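Local coordinates for protein spore germination lipase LipC (Metagenome, PDB 6NKD) that probably hydrolyses lipid esters as a GDSL-family lipase, likely acting on lysophospholipids and contributing to spore germination, at residues C80-D83 / L84-S87; D96-V99 / F100-S104; L115-I118 / R119-G123; E62-I65 / M66-K70; G194-A197 / M198-L202. One frame throughout, in Å; residues are numbered along the deposited sequence.

Interaction 1 (C80-D83 / L84-S87); sequences CGND and LLQS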
loop_
_atom_site.group_PDB
_atom_site.type_symbol
_atom_site.label_atom_id
_atom_site.label_comp_id
_atom_site.label_asym_id
_atom_site.label_seq_id
_atom_site.Cartn_x
_atom_site.Cartn_y
_atom_site.Cartn_z
ATOM N N CYS A 80 -1.467 -13.035 -18.492
ATOM C CA CYS A 80 -0.694 -14.269 -18.616
ATOM C C CYS A 80 0.742 -14.129 -18.121
ATOM O O CYS A 80 1.502 -15.103 -18.198
ATOM C CB CYS A 80 -0.674 -14.805 -20.055
ATOM S SG CYS A 80 -0.513 -16.600 -20.205
ATOM N N GLY A 81 1.141 -12.962 -17.610
ATOM C CA GLY A 81 2.495 -12.812 -17.103
ATOM C C GLY A 81 2.764 -13.645 -15.861
ATOM O O GLY A 81 3.859 -14.189 -15.695
ATOM N N ASN A 82 1.775 -13.752 -14.972
ATOM C CA ASN A 82 1.965 -14.528 -13.752
ATOM C C ASN A 82 1.914 -16.029 -14.007
ATOM O O ASN A 82 2.462 -16.800 -13.211
ATOM C CB ASN A 82 0.919 -14.131 -12.710
ATOM C CG ASN A 82 1.216 -14.702 -11.338
ATOM O OD1 ASN A 82 0.498 -15.573 -10.847
ATOM N ND2 ASN A 82 2.283 -14.216 -10.713
ATOM N N ASP A 83 1.268 -16.460 -15.094
ATOM C CA ASP A 83 1.278 -17.877 -15.440
ATOM C C ASP A 83 2.681 -18.351 -15.796
ATOM O O ASP A 83 3.031 -19.507 -15.532
ATOM C CB ASP A 83 0.317 -18.146 -16.599
ATOM C CG ASP A 83 -1.099 -17.696 -16.299
ATOM O OD1 ASP A 83 -1.294 -16.951 -15.316
ATOM O OD2 ASP A 83 -2.020 -18.089 -17.047
ATOM N N LEU A 84 3.493 -17.475 -16.393
ATOM C CA LEU A 84 4.879 -17.828 -16.682
ATOM C C LEU A 84 5.660 -18.052 -15.394
ATOM O O LEU A 84 6.440 -19.007 -15.291
ATOM C CB LEU A 84 5.525 -16.734 -17.537
ATOM C CG LEU A 84 6.953 -16.899 -18.074
ATOM C CD1 LEU A 84 8.002 -16.393 -17.086
ATOM C CD2 LEU A 84 7.237 -18.343 -18.471
ATOM N N LEU A 85 5.463 -17.182 -14.401
ATOM C CA LEU A 85 6.143 -17.357 -13.122
ATOM C C LEU A 85 5.701 -18.644 -12.438
ATOM O O LEU A 85 6.530 -19.378 -11.888
ATOM C CB LEU A 85 5.888 -16.152 -12.216
ATOM C CG LEU A 85 6.895 -14.997 -12.263
ATOM C CD1 LEU A 85 6.969 -14.379 -13.650
ATOM C CD2 LEU A 85 6.552 -13.939 -11.222
ATOM N N GLN A 86 4.399 -18.935 -12.462
ATOM C CA GLN A 86 3.913 -20.178 -11.874
ATOM C C GLN A 86 4.461 -21.389 -12.618
ATOM O O GLN A 86 4.821 -22.397 -12.001
ATOM C CB GLN A 86 2.384 -20.201 -11.871
ATOM C CG GLN A 86 1.738 -19.183 -10.948
ATOM C CD GLN A 86 0.223 -19.240 -11.000
ATOM O OE1 GLN A 86 -0.352 -19.993 -11.787
ATOM N NE2 GLN A 86 -0.430 -18.445 -10.162
ATOM N N SER A 87 4.541 -21.303 -13.948
ATOM C CA SER A 87 5.008 -22.442 -14.734
ATOM C C SER A 87 6.495 -22.693 -14.524
ATOM O O SER A 87 6.930 -23.849 -14.457
ATOM C CB SER A 87 4.705 -22.217 -16.215
ATOM O OG SER A 87 3.309 -22.148 -16.442
#

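Interaction 2 (D96-V99 / F100-S104); sequences DEHV and FLEAS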
loop_
_atom_site.group_PDB
_atom_site.type_symbol
_atom_site.label_atom_id
_atom_site.label_comp_id
_atom_site.label_asym_id
_atom_site.label_seq_id
_atom_site.Cartn_x
_atom_site.Cartn_y
_atom_site.Cartn_z
ATOM N N ASP A 96 8.598 -30.849 -16.358
ATOM C CA ASP A 96 7.695 -31.130 -17.466
ATOM C C ASP A 96 7.617 -29.898 -18.358
ATOM O O ASP A 96 7.200 -28.824 -17.910
ATOM C CB ASP A 96 6.308 -31.518 -16.952
ATOM C CG ASP A 96 5.384 -31.993 -18.059
ATOM O OD1 ASP A 96 5.829 -32.077 -19.224
ATOM O OD2 ASP A 96 4.206 -32.287 -17.763
ATOM N N GLU A 97 8.021 -30.052 -19.619
ATOM C CA GLU A 97 8.021 -28.943 -20.562
ATOM C C GLU A 97 6.628 -28.612 -21.083
ATOM O O GLU A 97 6.461 -27.588 -21.756
ATOM C CB GLU A 97 8.961 -29.265 -21.727
ATOM C CG GLU A 97 9.557 -28.054 -22.419
ATOM C CD GLU A 97 10.692 -28.426 -23.354
ATOM O OE1 GLU A 97 11.465 -27.525 -23.741
ATOM O OE2 GLU A 97 10.813 -29.621 -23.698
ATOM N N HIS A 98 5.631 -29.442 -20.781
ATOM C CA HIS A 98 4.264 -29.232 -21.236
ATOM C C HIS A 98 3.452 -28.340 -20.306
ATOM O O HIS A 98 2.397 -27.845 -20.716
ATOM C CB HIS A 98 3.561 -30.588 -21.394
ATOM C CG HIS A 98 2.135 -30.489 -21.845
ATOM N ND1 HIS A 98 1.783 -30.122 -23.125
ATOM C CD2 HIS A 98 0.974 -30.702 -21.181
ATOM C CE1 HIS A 98 0.466 -30.117 -23.233
ATOM N NE2 HIS A 98 -0.049 -30.465 -22.069
ATOM N N VAL A 99 3.922 -28.105 -19.077
ATOM C CA VAL A 99 3.105 -27.406 -18.088
ATOM C C VAL A 99 2.800 -25.980 -18.529
ATOM O O VAL A 99 1.711 -25.459 -18.259
ATOM C CB VAL A 99 3.787 -27.439 -16.703
ATOM C CG1 VAL A 99 5.125 -26.714 -16.735
ATOM C CG2 VAL A 99 2.873 -26.836 -15.645
ATOM N N PHE A 100 3.735 -25.326 -19.221
ATOM C CA PHE A 100 3.477 -23.962 -19.665
ATOM C C PHE A 100 2.691 -23.937 -20.968
ATOM O O PHE A 100 1.854 -23.051 -21.168
ATOM C CB PHE A 100 4.787 -23.188 -19.826
ATOM C CG PHE A 100 4.603 -21.775 -20.319
ATOM C CD1 PHE A 100 4.293 -20.751 -19.437
ATOM C CD2 PHE A 100 4.737 -21.471 -21.666
ATOM C CE1 PHE A 100 4.120 -19.452 -19.889
ATOM C CE2 PHE A 100 4.567 -20.173 -22.123
ATOM C CZ PHE A 100 4.258 -19.164 -21.233
ATOM N N LEU A 101 2.948 -24.895 -21.862
ATOM C CA LEU A 101 2.223 -24.931 -23.127
ATOM C C LEU A 101 0.728 -25.109 -22.896
ATOM O O LEU A 101 -0.093 -24.551 -23.633
ATOM C CB LEU A 101 2.767 -26.047 -24.019
ATOM C CG LEU A 101 4.253 -25.987 -24.383
ATOM C CD1 LEU A 101 4.550 -26.909 -25.557
ATOM C CD2 LEU A 101 4.696 -24.562 -24.689
ATOM N N GLU A 102 0.354 -25.878 -21.870
ATOM C CA GLU A 102 -1.055 -25.997 -21.516
ATOM C C GLU A 102 -1.582 -24.695 -20.924
ATOM O O GLU A 102 -2.703 -24.273 -21.235
ATOM C CB GLU A 102 -1.257 -27.153 -20.536
ATOM C CG GLU A 102 -2.717 -27.495 -20.273
ATOM C CD GLU A 102 -3.359 -28.242 -21.427
ATOM O OE1 GLU A 102 -3.309 -29.490 -21.430
ATOM O OE2 GLU A 102 -3.907 -27.582 -22.335
ATOM N N ALA A 103 -0.787 -24.043 -20.071
ATOM C CA ALA A 103 -1.203 -22.766 -19.500
ATOM C C ALA A 103 -1.202 -21.666 -20.552
ATOM O O ALA A 103 -2.104 -20.820 -20.577
ATOM C CB ALA A 103 -0.296 -22.394 -18.328
ATOM N N SER A 104 -0.191 -21.657 -21.426
ATOM C CA SER A 104 -0.169 -20.705 -22.532
ATOM C C SER A 104 -1.336 -20.932 -23.485
ATOM O O SER A 104 -1.844 -19.975 -24.083
ATOM C CB SER A 104 1.161 -20.807 -23.280
ATOM O OG SER A 104 1.072 -20.249 -24.578
#

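Interaction 3 (L115-I118 / R119-G123); sequences LEKI and REIKG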
loop_
_atom_site.group_PDB
_atom_site.type_symbol
_atom_site.label_atom_id
_atom_site.label_comp_id
_atom_site.label_asym_id
_atom_site.label_seq_id
_atom_site.Cartn_x
_atom_site.Cartn_y
_atom_site.Cartn_z
ATOM N N LEU A 115 -11.801 -11.058 -26.825
ATOM C CA LEU A 115 -11.911 -10.351 -28.097
ATOM C C LEU A 115 -13.288 -10.556 -28.713
ATOM O O LEU A 115 -13.915 -9.600 -29.187
ATOM C CB LEU A 115 -10.820 -10.817 -29.062
ATOM C CG LEU A 115 -9.673 -9.843 -29.341
ATOM C CD1 LEU A 115 -8.761 -9.711 -28.131
ATOM C CD2 LEU A 115 -8.884 -10.271 -30.569
ATOM N N GLU A 116 -13.776 -11.798 -28.706
ATOM C CA GLU A 116 -15.096 -12.088 -29.255
ATOM C C GLU A 116 -16.200 -11.411 -28.454
ATOM O O GLU A 116 -17.243 -11.057 -29.015
ATOM C CB GLU A 116 -15.313 -13.602 -29.305
ATOM C CG GLU A 116 -16.700 -14.036 -29.760
ATOM C CD GLU A 116 -17.034 -13.573 -31.167
ATOM O OE1 GLU A 116 -16.100 -13.385 -31.975
ATOM O OE2 GLU A 116 -18.234 -13.396 -31.465
ATOM N N LYS A 117 -15.993 -11.214 -27.152
ATOM C CA LYS A 117 -17.017 -10.560 -26.347
ATOM C C LYS A 117 -17.028 -9.052 -26.557
ATOM O O LYS A 117 -18.095 -8.434 -26.490
ATOM C CB LYS A 117 -16.818 -10.890 -24.866
ATOM C CG LYS A 117 -18.016 -10.544 -23.995
ATOM C CD LYS A 117 -18.048 -11.393 -22.736
ATOM C CE LYS A 117 -19.362 -11.226 -21.989
ATOM N NZ LYS A 117 -19.479 -12.197 -20.867
ATOM N N ILE A 118 -15.865 -8.451 -26.824
ATOM C CA ILE A 118 -15.801 -7.006 -27.035
ATOM C C ILE A 118 -16.649 -6.599 -28.234
ATOM O O ILE A 118 -17.364 -5.590 -28.194
ATOM C CB ILE A 118 -14.337 -6.553 -27.188
ATOM C CG1 ILE A 118 -13.629 -6.570 -25.831
ATOM C CG2 ILE A 118 -14.259 -5.167 -27.809
ATOM C CD1 ILE A 118 -12.165 -6.187 -25.898
ATOM N N ARG A 119 -16.594 -7.381 -29.316
ATOM C CA ARG A 119 -17.438 -7.083 -30.469
ATOM C C ARG A 119 -18.891 -7.462 -30.212
ATOM O O ARG A 119 -19.799 -6.831 -30.767
ATOM C CB ARG A 119 -16.905 -7.790 -31.716
ATOM C CG ARG A 119 -16.543 -9.247 -31.511
ATOM C CD ARG A 119 -15.191 -9.550 -32.133
ATOM N NE ARG A 119 -14.166 -8.633 -31.639
ATOM C CZ ARG A 119 -12.885 -8.681 -31.987
ATOM N NH1 ARG A 119 -12.456 -9.608 -32.834
ATOM N NH2 ARG A 119 -12.029 -7.801 -31.484
ATOM N N GLU A 120 -19.134 -8.478 -29.380
ATOM C CA GLU A 120 -20.502 -8.774 -28.968
ATOM C C GLU A 120 -21.074 -7.663 -28.098
ATOM O O GLU A 120 -22.287 -7.427 -28.112
ATOM C CB GLU A 120 -20.559 -10.106 -28.220
ATOM C CG GLU A 120 -20.508 -11.332 -29.114
ATOM C CD GLU A 120 -20.657 -12.623 -28.333
ATOM O OE1 GLU A 120 -20.720 -12.561 -27.087
ATOM O OE2 GLU A 120 -20.712 -13.700 -28.965
ATOM N N ILE A 121 -20.220 -6.977 -27.337
ATOM C CA ILE A 121 -20.681 -5.863 -26.515
ATOM C C ILE A 121 -21.010 -4.658 -27.384
ATOM O O ILE A 121 -22.046 -4.007 -27.204
ATOM C CB ILE A 121 -19.624 -5.521 -25.449
ATOM C CG1 ILE A 121 -19.516 -6.648 -24.421
ATOM C CG2 ILE A 121 -19.952 -4.199 -24.772
ATOM C CD1 ILE A 121 -18.223 -6.627 -23.633
ATOM N N LYS A 122 -20.139 -4.343 -28.345
ATOM C CA LYS A 122 -20.341 -3.157 -29.167
ATOM C C LYS A 122 -21.307 -3.421 -30.315
ATOM O O LYS A 122 -22.195 -2.604 -30.581
ATOM C CB LYS A 122 -18.998 -2.654 -29.697
ATOM C CG LYS A 122 -18.142 -1.988 -28.635
ATOM C CD LYS A 122 -16.857 -1.436 -29.221
ATOM C CE LYS A 122 -16.297 -0.330 -28.345
ATOM N NZ LYS A 122 -17.194 0.858 -28.328
ATOM N N GLY A 123 -21.153 -4.548 -31.003
ATOM C CA GLY A 123 -22.041 -4.880 -32.099
ATOM C C GLY A 123 -21.469 -4.547 -33.461
ATOM O O GLY A 123 -20.249 -4.554 -33.652
#

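Interaction 4 (E62-I65 / M66-K70); sequences EPFI and MEQVK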
loop_
_atom_site.group_PDB
_atom_site.type_symbol
_atom_site.label_atom_id
_atom_site.label_comp_id
_atom_site.label_asym_id
_atom_site.label_seq_id
_atom_site.Cartn_x
_atom_site.Cartn_y
_atom_site.Cartn_z
ATOM N N GLU A 62 -19.689 -8.098 -16.376
ATOM C CA GLU A 62 -20.092 -7.169 -15.332
ATOM C C GLU A 62 -20.797 -5.974 -15.962
ATOM O O GLU A 62 -20.305 -5.428 -16.962
ATOM C CB GLU A 62 -18.877 -6.700 -14.531
ATOM C CG GLU A 62 -19.146 -6.469 -13.055
ATOM C CD GLU A 62 -19.076 -7.748 -12.249
ATOM O OE1 GLU A 62 -18.454 -8.720 -12.729
ATOM O OE2 GLU A 62 -19.642 -7.786 -11.136
ATOM N N PRO A 63 -21.940 -5.537 -15.426
ATOM C CA PRO A 63 -22.675 -4.444 -16.084
ATOM C C PRO A 63 -21.901 -3.139 -16.132
ATOM O O PRO A 63 -21.928 -2.449 -17.158
ATOM C CB PRO A 63 -23.953 -4.328 -15.239
ATOM C CG PRO A 63 -23.592 -4.916 -13.914
ATOM C CD PRO A 63 -22.615 -6.013 -14.207
ATOM N N PHE A 64 -21.197 -2.783 -15.055
ATOM C CA PHE A 64 -20.440 -1.535 -15.057
ATOM C C PHE A 64 -19.224 -1.624 -15.969
ATOM O O PHE A 64 -18.850 -0.635 -16.612
ATOM C CB PHE A 64 -20.018 -1.173 -13.633
ATOM C CG PHE A 64 -19.211 0.091 -13.546
ATOM C CD1 PHE A 64 -19.757 1.303 -13.935
ATOM C CD2 PHE A 64 -17.913 0.069 -13.065
ATOM C CE1 PHE A 64 -19.018 2.469 -13.854
ATOM C CE2 PHE A 64 -17.170 1.232 -12.981
ATOM C CZ PHE A 64 -17.725 2.434 -13.376
ATOM N N ILE A 65 -18.593 -2.796 -16.041
ATOM C CA ILE A 65 -17.435 -2.954 -16.913
ATOM C C ILE A 65 -17.867 -2.973 -18.375
ATOM O O ILE A 65 -17.171 -2.444 -19.248
ATOM C CB ILE A 65 -16.647 -4.218 -16.528
ATOM C CG1 ILE A 65 -16.212 -4.136 -15.063
ATOM C CG2 ILE A 65 -15.437 -4.396 -17.434
ATOM C CD1 ILE A 65 -15.315 -5.269 -14.620
HETATM N N MSE A 66 -19.023 -3.562 -18.663
HETATM C CA MSE A 66 -19.538 -3.577 -20.027
HETATM C C MSE A 66 -19.888 -2.167 -20.483
HETATM O O MSE A 66 -19.777 -1.842 -21.664
HETATM C CB MSE A 66 -20.762 -4.483 -20.143
HETATM C CG MSE A 66 -20.620 -5.531 -21.227
HETATM SE SE MSE A 66 -22.261 -6.485 -21.655
HETATM C CE MSE A 66 -22.985 -5.256 -22.986
ATOM N N GLU A 67 -20.317 -1.337 -19.530
ATOM C CA GLU A 67 -20.591 0.064 -19.834
ATOM C C GLU A 67 -19.338 0.766 -20.344
ATOM O O GLU A 67 -19.364 1.425 -21.390
ATOM C CB GLU A 67 -21.136 0.771 -18.591
ATOM C CG GLU A 67 -22.586 0.452 -18.264
ATOM C CD GLU A 67 -23.555 1.401 -18.938
ATOM O OE1 GLU A 67 -23.102 2.443 -19.456
ATOM O OE2 GLU A 67 -24.770 1.108 -18.946
ATOM N N GLN A 68 -18.226 0.622 -19.621
ATOM C CA GLN A 68 -17.006 1.334 -19.991
ATOM C C GLN A 68 -16.342 0.726 -21.218
ATOM O O GLN A 68 -15.648 1.434 -21.958
ATOM C CB GLN A 68 -16.035 1.353 -18.811
ATOM C CG GLN A 68 -16.655 1.844 -17.515
ATOM C CD GLN A 68 -17.292 3.213 -17.654
ATOM O OE1 GLN A 68 -16.719 4.121 -18.259
ATOM N NE2 GLN A 68 -18.489 3.367 -17.098
ATOM N N VAL A 69 -16.533 -0.575 -21.452
ATOM C CA VAL A 69 -15.970 -1.197 -22.646
ATOM C C VAL A 69 -16.741 -0.764 -23.886
ATOM O O VAL A 69 -16.152 -0.514 -24.946
ATOM C CB VAL A 69 -15.948 -2.728 -22.490
ATOM C CG1 VAL A 69 -15.629 -3.402 -23.818
ATOM C CG2 VAL A 69 -14.934 -3.137 -21.432
ATOM N N LYS A 70 -18.067 -0.656 -23.773
ATOM C CA LYS A 70 -18.875 -0.240 -24.916
ATOM C C LYS A 70 -18.548 1.188 -25.333
ATOM O O LYS A 70 -18.479 1.494 -26.530
ATOM C CB LYS A 70 -20.361 -0.374 -24.582
ATOM C CG LYS A 70 -21.290 0.029 -25.714
ATOM C CD LYS A 70 -22.744 -0.045 -25.285
ATOM C CE LYS A 70 -23.674 0.279 -26.442
ATOM N NZ LYS A 70 -23.513 -0.690 -27.560
#

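Interaction 5 (G194-A197 / M198-L202); sequences GYEA and MSEKL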
loop_
_atom_site.group_PDB
_atom_site.type_symbol
_atom_site.label_atom_id
_atom_site.label_comp_id
_atom_site.label_asym_id
_atom_site.label_seq_id
_atom_site.Cartn_x
_atom_site.Cartn_y
_atom_site.Cartn_z
ATOM N N GLY A 194 10.860 1.119 -18.183
ATOM C CA GLY A 194 10.188 0.075 -18.941
ATOM C C GLY A 194 8.761 0.442 -19.299
ATOM O O GLY A 194 8.302 0.177 -20.412
ATOM N N TYR A 195 8.039 1.054 -18.359
ATOM C CA TYR A 195 6.684 1.503 -18.659
ATOM C C TYR A 195 6.692 2.624 -19.689
ATOM O O TYR A 195 5.805 2.695 -20.547
ATOM C CB TYR A 195 5.978 1.953 -17.383
ATOM C CG TYR A 195 5.470 0.811 -16.535
ATOM C CD1 TYR A 195 4.515 -0.069 -17.025
ATOM C CD2 TYR A 195 5.931 0.623 -15.239
ATOM C CE1 TYR A 195 4.042 -1.113 -16.254
ATOM C CE2 TYR A 195 5.463 -0.417 -14.459
ATOM C CZ TYR A 195 4.519 -1.281 -14.972
ATOM O OH TYR A 195 4.049 -2.318 -14.198
ATOM N N GLU A 196 7.685 3.512 -19.619
ATOM C CA GLU A 196 7.785 4.569 -20.617
ATOM C C GLU A 196 8.036 3.985 -22.000
ATOM O O GLU A 196 7.414 4.406 -22.982
ATOM C CB GLU A 196 8.889 5.555 -20.235
ATOM C CG GLU A 196 9.067 6.693 -21.225
ATOM C CD GLU A 196 7.798 7.498 -21.425
ATOM O OE1 GLU A 196 7.143 7.848 -20.419
ATOM O OE2 GLU A 196 7.448 7.775 -22.591
ATOM N N ALA A 197 8.933 3.000 -22.091
ATOM C CA ALA A 197 9.204 2.367 -23.376
ATOM C C ALA A 197 7.993 1.602 -23.892
ATOM O O ALA A 197 7.778 1.535 -25.107
ATOM C CB ALA A 197 10.413 1.438 -23.256
HETATM N N MSE A 198 7.195 1.025 -22.998
HETATM C CA MSE A 198 5.984 0.318 -23.405
HETATM C C MSE A 198 4.978 1.283 -24.016
HETATM O O MSE A 198 4.362 0.982 -25.039
HETATM C CB MSE A 198 5.353 -0.415 -22.220
HETATM C CG MSE A 198 6.024 -1.733 -21.869
HETATM SE SE MSE A 198 5.365 -2.492 -20.195
HETATM C CE MSE A 198 3.516 -2.831 -20.695
ATOM N N SER A 199 4.818 2.451 -23.386
ATOM C CA SER A 199 3.897 3.447 -23.918
ATOM C C SER A 199 4.365 3.982 -25.266
ATOM O O SER A 199 3.534 4.315 -26.118
ATOM C CB SER A 199 3.716 4.590 -22.918
ATOM O OG SER A 199 4.944 5.239 -22.640
ATOM N N GLU A 200 5.681 4.069 -25.480
ATOM C CA GLU A 200 6.190 4.485 -26.784
ATOM C C GLU A 200 5.833 3.467 -27.859
ATOM O O GLU A 200 5.516 3.835 -28.996
ATOM C CB GLU A 200 7.705 4.682 -26.723
ATOM C CG GLU A 200 8.167 5.743 -25.743
ATOM C CD GLU A 200 9.660 5.673 -25.476
ATOM O OE1 GLU A 200 10.390 5.106 -26.317
ATOM O OE2 GLU A 200 10.102 6.179 -24.424
ATOM N N LYS A 201 5.881 2.179 -27.515
ATOM C CA LYS A 201 5.533 1.139 -28.476
ATOM C C LYS A 201 4.054 1.183 -28.835
ATOM O O LYS A 201 3.680 0.846 -29.964
ATOM C CB LYS A 201 5.910 -0.230 -27.912
ATOM C CG LYS A 201 6.063 -1.318 -28.956
ATOM C CD LYS A 201 7.226 -1.029 -29.889
ATOM C CE LYS A 201 7.529 -2.228 -30.774
ATOM N NZ LYS A 201 8.627 -1.951 -31.740
ATOM N N LEU A 202 3.203 1.596 -27.893
ATOM C CA LEU A 202 1.779 1.720 -28.183
ATOM C C LEU A 202 1.506 2.900 -29.106
ATOM O O LEU A 202 0.734 2.781 -30.064
ATOM C CB LEU A 202 0.991 1.858 -26.882
ATOM C CG LEU A 202 0.810 0.593 -26.044
ATOM C CD1 LEU A 202 0.536 0.946 -24.596
ATOM C CD2 LEU A 202 -0.326 -0.245 -26.601
#

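Interaction 1 (C80-D83 / L84-S87)
The first turns of helix 81-94, which starts soon after strand 74-77, bring Asn82 against Gln86 and Asp83 against Ser87. The carbonyl of Asp83 does double duty. Ser87 N reaches its O at 2.8 Å, and Ser87 OG reaches the same Asp83 O at 2.8 Å, the two donors arriving from opposite faces of the carbonyl plane. The hydroxyl can do this because it stands beside its own backbone N (chi1 -64°), which turns it back toward the preceding turn. Next to this pair, Gln86 N bonds Asn82 O at 3.0 Å, while Leu84 N makes only a weak bond to Gly81 O. Cys80 to Asp83 corresponds to the Gly-x-Asn-Asp block of SGNH hydrolases, with cysteine in the place of its glycine; Asn82, with Gly50 nearby, probably binds substrate there, and Asp83 leans on Cys107, to which Cys80 is joined by a disulfide. Asn82 OD1 lies 3.1 Å from Gln86 NE2, the two amide planes 77° apart, and OD1 accepts from ND2 of Asn110 of the second subunit. Gln86 also lays its CG 3.4 Å from Asn82 O, with the rest of its chain extended. The leucines diverge: Leu84 packs on Phe100, Trp149 and Ile150, whereas Leu85 sets CD1 3.7 Å from Gly81 O and meets Leu57 of the second subunit.

Interaction 2 (D96-V99 / F100-S104)
The imidazole of His98 has Glu102 N over one face, with Leu101 CB approaching it obliquely, and the carboxylate of Glu102 stands almost perpendicular to the ring, the planes 83° apart. What links the two side chains is weak: His98 NE2 points its hydrogen at Glu102 OE1 over 3.5 Å. Glu102 also brings its CB to 3.8 Å from His98 NE2, and the chain then bends at chi2 (75°), which swings the carboxylate round to the ring nitrogen. On the backbone the same two residues are tied more firmly, Glu102 N to His98 O at 3.1 Å. One residue on, Ala103 N reaches Val99 O by a weak bond.

Leu101, on the same turn, sets CG 3.8 Å from Glu97 O. The other ring, that of Phe100, is turned inward. It stacks with Trp149 of helix 144-157 and rests on Ser87 of helix 81-94, while Val99 touches Trp149 and Ile90. One side of this turn is therefore buried between two helices, and the side bearing His98, Leu101 and Glu102 is exposed.

Ahead of the turn, Asp96 OD1 accepts from His98 N at 3.1 Å, the N-H coming from above the carboxylate plane, 67° out of it. A side-chain oxygen taking the N-H two residues on is an Asx turn, and here it is the capping bond that leads the chain from the loop into the long helix 98-122.

Interaction 3 (L115-I118 / R119-G123)
Arg119 folds back along the last turns of helix 98-122 onto Leu115, and this is the close-packed side of the contact. Its CG sits between backbone N and carbonyl carbon (chi1 46°), and further bends at chi2 and chi3 lay the guanidinium beside the preceding turn: the carbonyl of Leu115 lies over one face, and NH2 comes 3.8 Å from Leu115 CG. On a neighbouring flank the aliphatic part of Lys117 crosses Ile121 obliquely, Lys117 CG 3.9 Å from Ile121 CD1. Along the backbone here, Lys122 N bonds Ile118 O at 3.0 Å and Ile121 N bonds Lys117 O at 2.7 Å.

The solvent side is looser. Glu116 and Glu120 both carry their carboxylates on the exposed side, OE2 of Glu116 3.5 Å from OE2 of Glu120 with the planes 90° apart. Arg119 does not pair with them, its NE being 5.1 Å from Glu116 OE1. Replacing Arg119 by an alanine would probably uncover the flank of Leu115 and take away the positive charge closest to Glu116 within this turn.

The helix ends at Lys122; Gly123, the first residue to leave it, has a positive phi, and a side chain there would jam against the preceding carbonyl. Ile121 packs on Met66 and Val69 of helix 63-71, Ile118 on Tyr129, and Leu115 and Arg119 both reach Ile166 on strand 166-169.

Interaction 4 (E62-I65 / M66-K70)
Met66 N bonds Glu62 O at 2.8 Å and Val69 N bonds Ile65 O at 3.0 Å, regular helical steps that begin at Glu62, the N-cap of helix 63-71. Phe64 and Gln68 carry the main side-chain meeting. With CG anti to the backbone N (chi1 179°) the Phe64 ring stands out from the helix, its CE1 beside the next turn's Gln68. Gln68, bent at chi2, places its CG over one face near the rim while NE2 comes to 3.4 Å from Phe64 CE1. Ring and amide are inclined by 47°. At its other end the amide has a firmer partner, OE1 accepting from Lys71. This helix lies in the connection between strands 41-47 and 74-77 of the parallel sheet, and Ile65 and Gln68 both rest on Phe46 of the first of these. Ile65 CG2 also touches Val69 CG2 at 4.2 Å. The selenomethionine at Met66 faces helix 98-122 instead, while Phe21 of the third subunit packs on Phe64 and Ile65.

Interaction 5 (G194-A197 / M198-L202)
Tyr195 and Met198 run side by side and point the same way, with the selenium of Met198 (a selenomethionine) 4.1 Å from Tyr195 CD1. Measured from the ring centroid it sits 5.0 Å off and 51° from the normal, an oblique Met-aromatic contact. The selenomethionine side chain, bent at chi3, also passes its CG 3.3 Å from Gly194 O. Further round the helix, Glu196 and Glu200 cross at about a right angle; Glu196 OE2 and Glu200 OE2 are 3.6 Å apart, the carboxylate planes 38° apart. The closeness of like charges is probably eased because Glu196 makes two salt bridges from helix 192-204 to helix 25-37, OE2 to Lys32 and OE1 to Arg28. A glutamine in place of Glu196 would be likely to leave Arg28 and Lys32 without their negative mate.

Ser199 completes the group. Its OG, set between backbone N and carbonyl carbon (chi1 60°), donates to Glu196 O at 2.6 Å, and Glu200 N donates to that same Glu196 O at 3.1 Å; both arrive on one face of the carbonyl.

Tyr195 OH bonds Val16 O, and the Tyr195 side chain is about 5 Å from that of His189 and about 6 Å from that of Ser11, both probably catalytic. Such a helix follows the Asp-x-x-His block of SGNH hydrolases, here Asp186 to His189, and packs beside the active site.

In the fold
All five contacts are local turns within helices, so none closes a long loop, and along the chain they come in series with no nesting or crossing. Interaction 4 comes first, between strands 41-47 and 74-77. Interaction 1 follows shortly after strand 74-77, and interaction 2 opens the next helix, 98-122; these two touch where helices 81-94 and 98-122 pack together. Interaction 3 ends that same helix, the centres of interactions 2 and 3 about 29 Å apart, and turns back to interaction 4 on helix 63-71. Helix 98-122 thus joins both pairs. Interaction 5, last in the chain, touches none of the others and lies across the chain's centre from interactions 2 and 3.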